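Local coordinates for protein glucoamylase (Thermoanaerobacterium thermosaccharolyticum, PDB 1LF6) that hydrolyses terminal alpha-1,4-linked glucose residues one after another from the non-reducing ends of glucan chains, releasing beta-D-glucose, at residues E29-A33 with G326-D331; W32-K37 with L321-W325; Q36-V40 with W51-A55; D68-E74 with Y155-N161. All blocks are in the same frame, centred on the assembly; numbering follows the deposited sequence.

Interaction 1. Residues E29-A33 with G326-D331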
loop_
_atom_site.group_PDB
_atom_site.type_symbol
_atom_site.label_atom_id
_atom_site.label_comp_id
_atom_site.label_asym_id
_atom_site.label_seq_id
_atom_site.Cartn_x
_atom_site.Cartn_y
_atom_site.Cartn_z
ATOM N N GLU A 29 14.721 -19.981 -8.422
ATOM C CA GLU A 29 14.411 -18.687 -7.856
ATOM C C GLU A 29 12.922 -18.411 -8.123
ATOM O O GLU A 29 12.291 -19.041 -8.954
ATOM C CB GLU A 29 15.255 -17.594 -8.500
ATOM C CG GLU A 29 16.725 -17.617 -8.100
ATOM C CD GLU A 29 17.531 -16.517 -8.766
ATOM O OE1 GLU A 29 18.742 -16.405 -8.483
ATOM O OE2 GLU A 29 16.936 -15.764 -9.568
ATOM N N ASP A 30 12.464 -17.606 -7.238
ATOM C CA ASP A 30 11.010 -17.345 -7.086
ATOM C C ASP A 30 10.821 -15.843 -7.225
ATOM O O ASP A 30 11.797 -15.065 -7.395
ATOM C CB ASP A 30 10.578 -17.931 -5.768
ATOM C CG ASP A 30 9.145 -18.226 -5.525
ATOM O OD1 ASP A 30 8.248 -18.242 -6.380
ATOM O OD2 ASP A 30 8.843 -18.580 -4.335
ATOM N N THR A 31 9.631 -15.396 -6.996
ATOM C CA THR A 31 9.133 -14.064 -7.233
ATOM C C THR A 31 8.076 -13.743 -6.208
ATOM O O THR A 31 7.441 -14.695 -5.690
ATOM C CB THR A 31 8.586 -13.993 -8.680
ATOM O OG1 THR A 31 8.512 -12.676 -9.173
ATOM C CG2 THR A 31 7.359 -14.808 -8.934
ATOM N N TRP A 32 7.714 -12.502 -6.034
ATOM C CA TRP A 32 6.603 -12.219 -5.096
ATOM C C TRP A 32 5.291 -12.384 -5.824
ATOM O O TRP A 32 5.217 -12.564 -7.034
ATOM C CB TRP A 32 6.789 -10.833 -4.501
ATOM C CG TRP A 32 7.994 -10.735 -3.590
ATOM C CD1 TRP A 32 9.205 -10.219 -3.992
ATOM C CD2 TRP A 32 8.160 -11.231 -2.273
ATOM N NE1 TRP A 32 10.099 -10.317 -2.957
ATOM C CE2 TRP A 32 9.488 -10.926 -1.887
ATOM C CE3 TRP A 32 7.308 -11.857 -1.357
ATOM C CZ2 TRP A 32 9.984 -11.261 -0.635
ATOM C CZ3 TRP A 32 7.803 -12.175 -0.112
ATOM C CH2 TRP A 32 9.129 -11.878 0.234
ATOM N N ALA A 33 4.211 -12.247 -5.068
ATOM C CA ALA A 33 2.860 -12.336 -5.613
ATOM C C ALA A 33 2.395 -11.047 -6.289
ATOM O O ALA A 33 2.977 -9.980 -6.100
ATOM C CB ALA A 33 1.877 -12.718 -4.500
ATOM N N GLY A 326 5.258 -7.650 -8.551
ATOM C CA GLY A 326 5.994 -8.678 -7.835
ATOM C C GLY A 326 6.220 -9.926 -8.661
ATOM O O GLY A 326 7.231 -10.612 -8.497
ATOM N N ASP A 327 5.274 -10.223 -9.548
ATOM C CA ASP A 327 5.368 -11.393 -10.415
ATOM C C ASP A 327 6.682 -11.358 -11.193
ATOM O O ASP A 327 7.283 -12.399 -11.466
ATOM C CB ASP A 327 4.192 -11.413 -11.395
ATOM C CG ASP A 327 4.236 -12.601 -12.336
ATOM O OD1 ASP A 327 3.521 -12.573 -13.360
ATOM O OD2 ASP A 327 4.981 -13.565 -12.053
ATOM N N GLY A 328 7.119 -10.152 -11.545
ATOM C CA GLY A 328 8.357 -9.996 -12.286
ATOM C C GLY A 328 9.537 -9.590 -11.420
ATOM O O GLY A 328 10.647 -9.411 -11.924
ATOM N N GLN A 329 9.305 -9.442 -10.119
ATOM C CA GLN A 329 10.371 -9.063 -9.198
ATOM C C GLN A 329 11.027 -10.283 -8.566
ATOM O O GLN A 329 10.342 -11.194 -8.094
ATOM C CB GLN A 329 9.837 -8.150 -8.087
ATOM C CG GLN A 329 9.570 -6.716 -8.519
ATOM C CD GLN A 329 9.605 -5.749 -7.347
ATOM O OE1 GLN A 329 10.602 -5.666 -6.624
ATOM N NE2 GLN A 329 8.518 -5.007 -7.156
ATOM N N ARG A 330 12.359 -10.298 -8.555
ATOM C CA ARG A 330 13.090 -11.411 -7.963
ATOM C C ARG A 330 12.833 -11.394 -6.458
ATOM O O ARG A 330 12.722 -10.333 -5.844
ATOM C CB ARG A 330 14.589 -11.305 -8.267
ATOM C CG ARG A 330 15.337 -12.625 -8.067
ATOM C CD ARG A 330 16.760 -12.572 -8.611
ATOM N NE ARG A 330 17.606 -11.642 -7.871
ATOM C CZ ARG A 330 18.886 -11.416 -8.145
ATOM N NH1 ARG A 330 19.476 -12.052 -9.148
ATOM N NH2 ARG A 330 19.581 -10.555 -7.413
ATOM N N ASP A 331 12.743 -12.586 -5.879
ATOM C CA ASP A 331 12.445 -12.775 -4.461
ATOM C C ASP A 331 13.379 -12.214 -3.386
ATOM O O ASP A 331 13.042 -12.278 -2.203
ATOM C CB ASP A 331 12.250 -14.270 -4.195
ATOM C CG ASP A 331 13.502 -15.084 -4.497
ATOM O OD1 ASP A 331 14.057 -14.959 -5.613
ATOM O OD2 ASP A 331 13.929 -15.858 -3.614
#
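Asp331 N donates to Asp30 O at 3.1 Å. This bond ties two loops at the junction of the N-terminal beta-sandwich and the catalytic (alpha/alpha) barrel. The loop 326-331 starts with a short 3-10 turn, which Gln329 N closes on Gly326 O. The hydroxyl of Thr31 sits amid the carbonyl oxygens of Gly326, Asp327 and Gln329. Its OG1 lies 2.6 Å from Asp327 O and Gln329 O and 2.5 Å from Gly326 O. With OG1 anti to the backbone N (chi1 -159°), the hydroxyl is placed at this cluster. Trp32 N adds a weak bond to Gly326 O. The indole of Trp32 packs obliquely on the Asp331 backbone, and His158 meets it edge-to-face. With alanine in place of Trp32, a gap beside the Asp331 carbonyl is likely to open, and His158 would lose its aromatic partner. At the exposed end Glu29 crosses Arg330. Their carboxylate and guanidinium planes stand 87° apart, and no N-H points at the acid. Instead, Glu29 OE2 touches the aliphatic part of the arginine, 3.3 Å from Arg330 CD.

Interaction 2. Residues W32-K37 with L321-W325; sequences WASAQK and LSIPW
Ile323 CD1 rests on one face of the Trp32 indole. It lies 3.6 Å from the centroid of the five-membered ring of Trp32, a CH-pi contact. The isoleucine chain is extended beyond CG1 (chi2 171°), which carries the terminal methyl onto the ring. A second tight spot is at Ala35. Its CB is only 3.3 Å from Pro324 CA, closer than usual van der Waals contact. A serine at Trp32 would probably leave Ile323 CD1 without its aromatic platform and free the Ile323 side chain to turn. The other side of the contact is looser and has a water in it. No direct hydrogen bond joins 32-37 to 321-325. The water accepts from Ile323 N at 2.8 Å and lies 3.1 Å from Ala33 O, to which it may donate, and Lys37 NZ adds a weak bond to it. Lys37 bends at chi2 (-58°), and its CE stays 4.1 Å from Ser322 CB. Its ammonium donates to Ser34 O, with NZ to O 2.8 Å, and forms a salt bridge with Glu61. The Trp325 side chain, which probably binds substrate, leaves the backbone away from 32-37, and its NE1 bonds to Glu583. Around the contact, strand 58-63 supplies Ser60 against Ala33 and Glu61 against Trp32 and Ile323. Leu321 packs on Trp51 and Thr53 of strand 51-55, and Ser650 bonds to Ala35 O from a neighbouring loop.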
loop_
_atom_site.group_PDB
_atom_site.type_symbol
_atom_site.label_atom_id
_atom_site.label_comp_id
_atom_site.label_asym_id
_atom_site.label_seq_id
_atom_site.Cartn_x
_atom_site.Cartn_y
_atom_site.Cartn_z
ATOM N N TRP A 32 7.714 -12.502 -6.034
ATOM C CA TRP A 32 6.603 -12.219 -5.096
ATOM C C TRP A 32 5.291 -12.384 -5.824
ATOM O O TRP A 32 5.217 -12.564 -7.034
ATOM C CB TRP A 32 6.789 -10.833 -4.501
ATOM C CG TRP A 32 7.994 -10.735 -3.590
ATOM C CD1 TRP A 32 9.205 -10.219 -3.992
ATOM C CD2 TRP A 32 8.160 -11.231 -2.273
ATOM N NE1 TRP A 32 10.099 -10.317 -2.957
ATOM C CE2 TRP A 32 9.488 -10.926 -1.887
ATOM C CE3 TRP A 32 7.308 -11.857 -1.357
ATOM C CZ2 TRP A 32 9.984 -11.261 -0.635
ATOM C CZ3 TRP A 32 7.803 -12.175 -0.112
ATOM C CH2 TRP A 32 9.129 -11.878 0.234
ATOM N N ALA A 33 4.211 -12.247 -5.068
ATOM C CA ALA A 33 2.860 -12.336 -5.613
ATOM C C ALA A 33 2.395 -11.047 -6.289
ATOM O O ALA A 33 2.977 -9.980 -6.100
ATOM C CB ALA A 33 1.877 -12.718 -4.500
ATOM N N SER A 34 1.333 -11.164 -7.080
ATOM C CA SER A 34 0.762 -10.022 -7.774
ATOM C C SER A 34 0.454 -8.926 -6.755
ATOM O O SER A 34 -0.054 -9.205 -5.663
ATOM C CB SER A 34 -0.525 -10.431 -8.489
ATOM O OG SER A 34 -1.196 -9.302 -9.012
ATOM N N ALA A 35 0.758 -7.683 -7.120
ATOM C CA ALA A 35 0.529 -6.543 -6.240
ATOM C C ALA A 35 -0.937 -6.109 -6.170
ATOM O O ALA A 35 -1.299 -5.274 -5.338
ATOM C CB ALA A 35 1.407 -5.369 -6.668
ATOM N N GLN A 36 -1.772 -6.655 -7.049
ATOM C CA GLN A 36 -3.204 -6.343 -7.042
ATOM C C GLN A 36 -3.797 -7.201 -5.925
ATOM O O GLN A 36 -3.824 -8.432 -6.013
ATOM C CB GLN A 36 -3.835 -6.685 -8.402
ATOM C CG GLN A 36 -5.342 -6.920 -8.383
ATOM C CD GLN A 36 -6.167 -5.695 -7.980
ATOM O OE1 GLN A 36 -7.385 -5.796 -7.834
ATOM N NE2 GLN A 36 -5.514 -4.542 -7.800
ATOM N N LYS A 37 -4.260 -6.544 -4.867
ATOM C CA LYS A 37 -4.796 -7.262 -3.725
ATOM C C LYS A 37 -6.306 -7.236 -3.585
ATOM O O LYS A 37 -6.948 -6.208 -3.793
ATOM C CB LYS A 37 -4.160 -6.726 -2.433
ATOM C CG LYS A 37 -2.641 -6.738 -2.433
ATOM C CD LYS A 37 -2.089 -8.134 -2.667
ATOM C CE LYS A 37 -0.574 -8.145 -2.563
ATOM N NZ LYS A 37 0.005 -9.485 -2.891
ATOM N N LEU A 321 0.886 -1.906 1.152
ATOM C CA LEU A 321 1.249 -3.223 1.649
ATOM C C LEU A 321 1.296 -4.215 0.489
ATOM O O LEU A 321 0.634 -5.244 0.513
ATOM C CB LEU A 321 0.246 -3.689 2.713
ATOM C CG LEU A 321 0.695 -4.854 3.606
ATOM C CD1 LEU A 321 1.977 -4.486 4.353
ATOM C CD2 LEU A 321 -0.411 -5.186 4.594
ATOM N N SER A 322 2.073 -3.885 -0.535
ATOM C CA SER A 322 2.220 -4.755 -1.689
ATOM C C SER A 322 3.595 -4.574 -2.310
ATOM O O SER A 322 4.352 -3.690 -1.916
ATOM C CB SER A 322 1.142 -4.458 -2.739
ATOM O OG SER A 322 1.298 -3.170 -3.312
ATOM N N ILE A 323 3.909 -5.427 -3.277
ATOM C CA ILE A 323 5.179 -5.378 -3.984
ATOM C C ILE A 323 4.842 -5.293 -5.470
ATOM O O ILE A 323 4.781 -6.311 -6.158
ATOM C CB ILE A 323 6.000 -6.646 -3.707
ATOM C CG1 ILE A 323 6.247 -6.766 -2.202
ATOM C CG2 ILE A 323 7.309 -6.605 -4.484
ATOM C CD1 ILE A 323 6.864 -8.071 -1.782
ATOM N N PRO A 324 4.619 -4.071 -5.979
ATOM C CA PRO A 324 4.276 -3.843 -7.388
ATOM C C PRO A 324 5.007 -4.721 -8.393
ATOM O O PRO A 324 6.222 -4.907 -8.316
ATOM C CB PRO A 324 4.557 -2.349 -7.586
ATOM C CG PRO A 324 5.524 -2.018 -6.491
ATOM C CD PRO A 324 4.976 -2.802 -5.331
ATOM N N TRP A 325 4.239 -5.266 -9.332
ATOM C CA TRP A 325 4.783 -6.129 -10.370
ATOM C C TRP A 325 5.657 -7.211 -9.745
ATOM O O TRP A 325 6.657 -7.637 -10.330
ATOM C CB TRP A 325 5.584 -5.284 -11.364
ATOM C CG TRP A 325 4.760 -4.176 -11.956
ATOM C CD1 TRP A 325 3.714 -4.308 -12.826
ATOM C CD2 TRP A 325 4.873 -2.772 -11.677
ATOM N NE1 TRP A 325 3.167 -3.078 -13.101
ATOM C CE2 TRP A 325 3.857 -2.117 -12.412
ATOM C CE3 TRP A 325 5.732 -2.004 -10.876
ATOM C CZ2 TRP A 325 3.676 -0.728 -12.370
ATOM C CZ3 TRP A 325 5.551 -0.620 -10.834
ATOM C CH2 TRP A 325 4.530 0.001 -11.578
HETATM O O HOH W 1 2.711 -7.864 -3.897
#

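Interaction 3. Residues Q36-V40 with W51-A55; sequences QKQGV and WFTLA
Gly39 and Leu54 form an antiparallel hydrogen-bonded pair, with Leu54 N donating to Gly39 O at 2.8 Å. The return bond comes one residue early, from Gln38 N to Leu54 O at 2.7 Å. Val40 and Thr53 follow as a non-hydrogen-bonded pair. On their shared face Val40 CG1 meets Thr53 CG2 at 3.9 Å. Thr53 OG1 lies between the backbone N and the carbonyl carbon (chi1 62°), which leaves CG2 anti to the carbonyl carbon and facing Val40. The same OG1 bonds to Ser60 on the next strand. Lys37 runs across Thr53 and brings CD within 4.0 Å of Ala55 CB. Its NZ, held by Glu61, is 3.8 Å from Thr53 OG1. These strands make a beta hairpin at one edge of the seven-stranded antiparallel sheet of the N-terminal beta-sandwich, and strand 39-42 is outermost. Leu54 lies on the other face of the sheet. There it packs on Tyr107 and Leu109 of strand 107-113 and on Ile124 of strand 118-126, in the second sheet. The Gln38 side chain extends at the open end of the hairpin, beside Ala55. Its OE1 lies 3.5 Å from Ala55 C and accepts a hydrogen bond from Gly57 N.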
loop_
_atom_site.group_PDB
_atom_site.type_symbol
_atom_site.label_atom_id
_atom_site.label_comp_id
_atom_site.label_asym_id
_atom_site.label_seq_id
_atom_site.Cartn_x
_atom_site.Cartn_y
_atom_site.Cartn_z
ATOM N N GLN A 36 -1.772 -6.655 -7.049
ATOM C CA GLN A 36 -3.204 -6.343 -7.042
ATOM C C GLN A 36 -3.797 -7.201 -5.925
ATOM O O GLN A 36 -3.824 -8.432 -6.013
ATOM C CB GLN A 36 -3.835 -6.685 -8.402
ATOM C CG GLN A 36 -5.342 -6.920 -8.383
ATOM C CD GLN A 36 -6.167 -5.695 -7.980
ATOM O OE1 GLN A 36 -7.385 -5.796 -7.834
ATOM N NE2 GLN A 36 -5.514 -4.542 -7.800
ATOM N N LYS A 37 -4.260 -6.544 -4.867
ATOM C CA LYS A 37 -4.796 -7.262 -3.725
ATOM C C LYS A 37 -6.306 -7.236 -3.585
ATOM O O LYS A 37 -6.948 -6.208 -3.793
ATOM C CB LYS A 37 -4.160 -6.726 -2.433
ATOM C CG LYS A 37 -2.641 -6.738 -2.433
ATOM C CD LYS A 37 -2.089 -8.134 -2.667
ATOM C CE LYS A 37 -0.574 -8.145 -2.563
ATOM N NZ LYS A 37 0.005 -9.485 -2.891
ATOM N N GLN A 38 -6.862 -8.386 -3.216
ATOM C CA GLN A 38 -8.300 -8.531 -3.000
ATOM C C GLN A 38 -8.611 -8.038 -1.600
ATOM O O GLN A 38 -9.750 -7.688 -1.291
ATOM C CB GLN A 38 -8.711 -10.001 -3.109
ATOM C CG GLN A 38 -8.762 -10.542 -4.521
ATOM C CD GLN A 38 -9.022 -12.029 -4.537
ATOM O OE1 GLN A 38 -8.204 -12.813 -4.060
ATOM N NE2 GLN A 38 -10.166 -12.430 -5.079
ATOM N N GLY A 39 -7.586 -8.017 -0.755
ATOM C CA GLY A 39 -7.773 -7.558 0.608
ATOM C C GLY A 39 -6.488 -7.518 1.405
ATOM O O GLY A 39 -5.487 -8.130 1.025
ATOM N N VAL A 40 -6.519 -6.776 2.504
ATOM C CA VAL A 40 -5.379 -6.656 3.395
ATOM C C VAL A 40 -5.944 -6.585 4.806
ATOM O O VAL A 40 -7.054 -6.094 5.003
ATOM C CB VAL A 40 -4.540 -5.386 3.105
ATOM C CG1 VAL A 40 -4.033 -5.418 1.670
ATOM C CG2 VAL A 40 -5.372 -4.129 3.358
ATOM N N TRP A 51 0.393 -9.214 9.669
ATOM C CA TRP A 51 -0.400 -8.586 8.616
ATOM C C TRP A 51 -0.520 -9.583 7.478
ATOM O O TRP A 51 0.410 -10.342 7.228
ATOM C CB TRP A 51 0.301 -7.348 8.054
ATOM C CG TRP A 51 0.404 -6.170 8.966
ATOM C CD1 TRP A 51 -0.352 -5.036 8.925
ATOM C CD2 TRP A 51 1.385 -5.965 9.986
ATOM N NE1 TRP A 51 0.106 -4.129 9.850
ATOM C CE2 TRP A 51 1.172 -4.674 10.515
ATOM C CE3 TRP A 51 2.428 -6.749 10.503
ATOM C CZ2 TRP A 51 1.968 -4.144 11.538
ATOM C CZ3 TRP A 51 3.216 -6.223 11.519
ATOM C CH2 TRP A 51 2.981 -4.930 12.025
ATOM N N PHE A 52 -1.653 -9.584 6.782
ATOM C CA PHE A 52 -1.832 -10.485 5.645
ATOM C C PHE A 52 -2.427 -9.740 4.455
ATOM O O PHE A 52 -3.025 -8.673 4.611
ATOM C CB PHE A 52 -2.750 -11.663 6.003
ATOM C CG PHE A 52 -4.172 -11.264 6.297
ATOM C CD1 PHE A 52 -4.555 -10.898 7.586
ATOM C CD2 PHE A 52 -5.126 -11.237 5.282
ATOM C CE1 PHE A 52 -5.866 -10.509 7.858
ATOM C CE2 PHE A 52 -6.437 -10.849 5.547
ATOM C CZ PHE A 52 -6.807 -10.485 6.838
ATOM N N THR A 53 -2.243 -10.307 3.266
ATOM C CA THR A 53 -2.783 -9.734 2.038
ATOM C C THR A 53 -3.363 -10.889 1.237
ATOM O O THR A 53 -2.930 -12.028 1.391
ATOM C CB THR A 53 -1.692 -9.031 1.184
ATOM O OG1 THR A 53 -0.693 -9.982 0.784
ATOM C CG2 THR A 53 -1.034 -7.924 1.976
ATOM N N LEU A 54 -4.353 -10.593 0.400
ATOM C CA LEU A 54 -4.996 -11.607 -0.426
ATOM C C LEU A 54 -4.853 -11.232 -1.900
ATOM O O LEU A 54 -4.926 -10.057 -2.261
ATOM C CB LEU A 54 -6.489 -11.712 -0.078
ATOM C CG LEU A 54 -6.861 -11.949 1.387
ATOM C CD1 LEU A 54 -8.380 -11.927 1.544
ATOM C CD2 LEU A 54 -6.292 -13.278 1.853
ATOM N N ALA A 55 -4.659 -12.236 -2.747
ATOM C CA ALA A 55 -4.514 -12.018 -4.181
ATOM C C ALA A 55 -4.804 -13.319 -4.923
ATOM O O ALA A 55 -4.414 -14.399 -4.473
ATOM C CB ALA A 55 -3.097 -11.532 -4.503
#

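Interaction 4. Residues D68-E74 with Y155-N161; sequences DTADVKE and YDPHIKN
Asp71 grips the chain on either side of Ile159, at His158 N and Lys160 N. The contact joins strands 70-80 and 150-157, antiparallel neighbours in the seven-stranded sheet of the beta-sandwich. Asp71 O accepts from His158 N at 2.7 Å. Asp71 OD2 accepts from Lys160 N at 3.0 Å through its anti lone pair, in a nearly straight bond (171°). With CG beside the backbone N (chi1 -60°), the acid is turned toward this amide. Asn161 buries almost as much surface as Asp71. Like Lys160 it has left-handed backbone angles, and its N donates to Ala70 O at 2.7 Å. Lys73 sits at a corner of its chain. Its N donates to Asp156 O at 3.0 Å. Its CB stands centrally over one face of the His158 imidazole, 3.5 Å from the ring centroid. The two side chains run side by side. The Lys73 ammonium goes on to a salt bridge with Glu74, and His158 NE2 bonds to Asp30. On the opposite side of the strand, Val72 crosses Tyr155 at about a right angle. Val72 CG2 meets the ring edge in its plane, 3.7 Å from Tyr155 CE1.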
loop_
_atom_site.group_PDB
_atom_site.type_symbol
_atom_site.label_atom_id
_atom_site.label_comp_id
_atom_site.label_asym_id
_atom_site.label_seq_id
_atom_site.Cartn_x
_atom_site.Cartn_y
_atom_site.Cartn_z
ATOM N N ASP A 68 7.104 -4.148 7.483
ATOM C CA ASP A 68 8.004 -4.154 6.330
ATOM C C ASP A 68 8.805 -5.454 6.279
ATOM O O ASP A 68 9.800 -5.563 5.561
ATOM C CB ASP A 68 8.945 -2.939 6.358
ATOM C CG ASP A 68 10.061 -3.073 7.379
ATOM O OD1 ASP A 68 9.882 -3.797 8.382
ATOM O OD2 ASP A 68 11.120 -2.434 7.183
ATOM N N THR A 69 8.355 -6.446 7.043
ATOM C CA THR A 69 9.017 -7.747 7.068
ATOM C C THR A 69 8.072 -8.834 6.552
ATOM O O THR A 69 7.291 -9.414 7.314
ATOM C CB THR A 69 9.483 -8.117 8.493
ATOM O OG1 THR A 69 10.244 -7.033 9.036
ATOM C CG2 THR A 69 10.372 -9.365 8.463
ATOM N N ALA A 70 8.126 -9.083 5.247
ATOM C CA ALA A 70 7.298 -10.108 4.633
ATOM C C ALA A 70 8.009 -11.433 4.880
ATOM O O ALA A 70 9.230 -11.522 4.763
ATOM C CB ALA A 70 7.156 -9.849 3.143
ATOM N N ASP A 71 7.244 -12.457 5.228
ATOM C CA ASP A 71 7.812 -13.765 5.523
ATOM C C ASP A 71 7.188 -14.856 4.680
ATOM O O ASP A 71 7.687 -15.979 4.635
ATOM C CB ASP A 71 7.586 -14.102 6.995
ATOM C CG ASP A 71 8.218 -13.100 7.925
ATOM O OD1 ASP A 71 7.484 -12.486 8.726
ATOM O OD2 ASP A 71 9.453 -12.925 7.858
ATOM N N VAL A 72 6.092 -14.520 4.011
ATOM C CA VAL A 72 5.372 -15.482 3.196
ATOM C C VAL A 72 5.078 -14.944 1.801
ATOM O O VAL A 72 4.784 -13.763 1.631
ATOM C CB VAL A 72 4.034 -15.850 3.880
ATOM C CG1 VAL A 72 3.273 -16.863 3.044
ATOM C CG2 VAL A 72 4.300 -16.385 5.280
ATOM N N LYS A 73 5.159 -15.813 0.801
ATOM C CA LYS A 73 4.878 -15.399 -0.563
ATOM C C LYS A 73 3.434 -15.770 -0.883
ATOM O O LYS A 73 2.680 -14.963 -1.431
ATOM C CB LYS A 73 5.842 -16.090 -1.531
ATOM C CG LYS A 73 5.755 -15.610 -2.976
ATOM C CD LYS A 73 4.824 -16.469 -3.808
ATOM C CE LYS A 73 4.888 -16.082 -5.282
ATOM N NZ LYS A 73 4.088 -17.001 -6.139
ATOM N N GLU A 74 3.053 -16.993 -0.517
ATOM C CA GLU A 74 1.705 -17.490 -0.758
ATOM C C GLU A 74 1.340 -18.711 0.076
ATOM O O GLU A 74 2.200 -19.391 0.631
ATOM C CB GLU A 74 1.521 -17.891 -2.218
ATOM C CG GLU A 74 1.430 -16.769 -3.213
ATOM C CD GLU A 74 0.951 -17.279 -4.555
ATOM O OE1 GLU A 74 1.557 -18.251 -5.059
ATOM O OE2 GLU A 74 -0.028 -16.717 -5.099
ATOM N N TYR A 155 2.391 -24.145 0.998
ATOM C CA TYR A 155 2.852 -22.979 1.738
ATOM C C TYR A 155 4.247 -22.590 1.260
ATOM O O TYR A 155 5.169 -23.401 1.313
ATOM C CB TYR A 155 2.884 -23.305 3.235
ATOM C CG TYR A 155 3.639 -22.312 4.087
ATOM C CD1 TYR A 155 3.325 -20.955 4.059
ATOM C CD2 TYR A 155 4.668 -22.732 4.934
ATOM C CE1 TYR A 155 4.012 -20.040 4.852
ATOM C CE2 TYR A 155 5.359 -21.825 5.732
ATOM C CZ TYR A 155 5.026 -20.480 5.685
ATOM O OH TYR A 155 5.700 -19.582 6.476
ATOM N N ASP A 156 4.405 -21.351 0.798
ATOM C CA ASP A 156 5.706 -20.889 0.319
ATOM C C ASP A 156 6.309 -19.823 1.227
ATOM O O ASP A 156 5.977 -18.643 1.127
ATOM C CB ASP A 156 5.587 -20.333 -1.098
ATOM C CG ASP A 156 6.932 -19.967 -1.687
ATOM O OD1 ASP A 156 6.962 -19.508 -2.842
ATOM O OD2 ASP A 156 7.964 -20.140 -1.001
ATOM N N PRO A 157 7.214 -20.226 2.126
ATOM C CA PRO A 157 7.820 -19.241 3.017
ATOM C C PRO A 157 8.956 -18.448 2.378
ATOM O O PRO A 157 9.810 -19.007 1.684
ATOM C CB PRO A 157 8.301 -20.094 4.183
ATOM C CG PRO A 157 8.726 -21.352 3.502
ATOM C CD PRO A 157 7.605 -21.595 2.511
ATOM N N HIS A 158 8.939 -17.137 2.606
ATOM C CA HIS A 158 9.979 -16.230 2.124
ATOM C C HIS A 158 10.355 -15.404 3.340
ATOM O O HIS A 158 10.191 -14.185 3.350
ATOM C CB HIS A 158 9.451 -15.301 1.033
ATOM C CG HIS A 158 9.380 -15.934 -0.319
ATOM N ND1 HIS A 158 9.365 -15.197 -1.483
ATOM C CD2 HIS A 158 9.304 -17.234 -0.694
ATOM C CE1 HIS A 158 9.283 -16.014 -2.517
ATOM N NE2 HIS A 158 9.244 -17.255 -2.067
ATOM N N ILE A 159 10.851 -16.084 4.366
ATOM C CA ILE A 159 11.207 -15.434 5.615
ATOM C C ILE A 159 12.184 -14.279 5.469
ATOM O O ILE A 159 13.190 -14.369 4.755
ATOM C CB ILE A 159 11.744 -16.472 6.619
ATOM C CG1 ILE A 159 10.718 -17.599 6.758
ATOM C CG2 ILE A 159 11.992 -15.820 7.982
ATOM C CD1 ILE A 159 11.221 -18.795 7.521
ATOM N N LYS A 160 11.864 -13.189 6.155
ATOM C CA LYS A 160 12.663 -11.973 6.129
ATOM C C LYS A 160 12.922 -11.435 4.724
ATOM O O LYS A 160 14.060 -11.173 4.342
ATOM C CB LYS A 160 13.982 -12.175 6.872
ATOM C CG LYS A 160 13.844 -12.080 8.381
ATOM C CD LYS A 160 15.182 -11.750 9.027
ATOM C CE LYS A 160 15.002 -11.284 10.457
ATOM N NZ LYS A 160 16.284 -10.795 11.039
ATOM N N ASN A 161 11.841 -11.281 3.966
ATOM C CA ASN A 161 11.886 -10.731 2.610
ATOM C C ASN A 161 12.722 -11.438 1.551
ATOM O O ASN A 161 13.234 -10.787 0.642
ATOM C CB ASN A 161 12.316 -9.263 2.670
ATOM C CG ASN A 161 11.409 -8.433 3.554
ATOM O OD1 ASN A 161 11.826 -7.942 4.601
ATOM N ND2 ASN A 161 10.161 -8.280 3.141
#

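Trp32 belongs to both interaction 1 and interaction 2, whose centres are 9 Å apart. Gln329 NE2 of interaction 1 also reaches Pro324 O of interaction 2, at 2.6 Å, in a probable hydrogen bond. Interaction 4 lies in the sandwich, its centre 11 Å from that of interaction 1. Asp30 OD2 meets His158 NE2 at 2.7 Å, in a probable hydrogen bond that ties 155-161 to 29-33. Interaction 3 shares Gln36 and Lys37 with interaction 2, its centre 8 Å away. Interactions 3 and 4 belong to the same sheet but do not touch. Interaction 2 holds Trp325, a probable substrate-binding residue, and the Pro324 side chain is about 11 Å from that of Glu438, the likely proton donor.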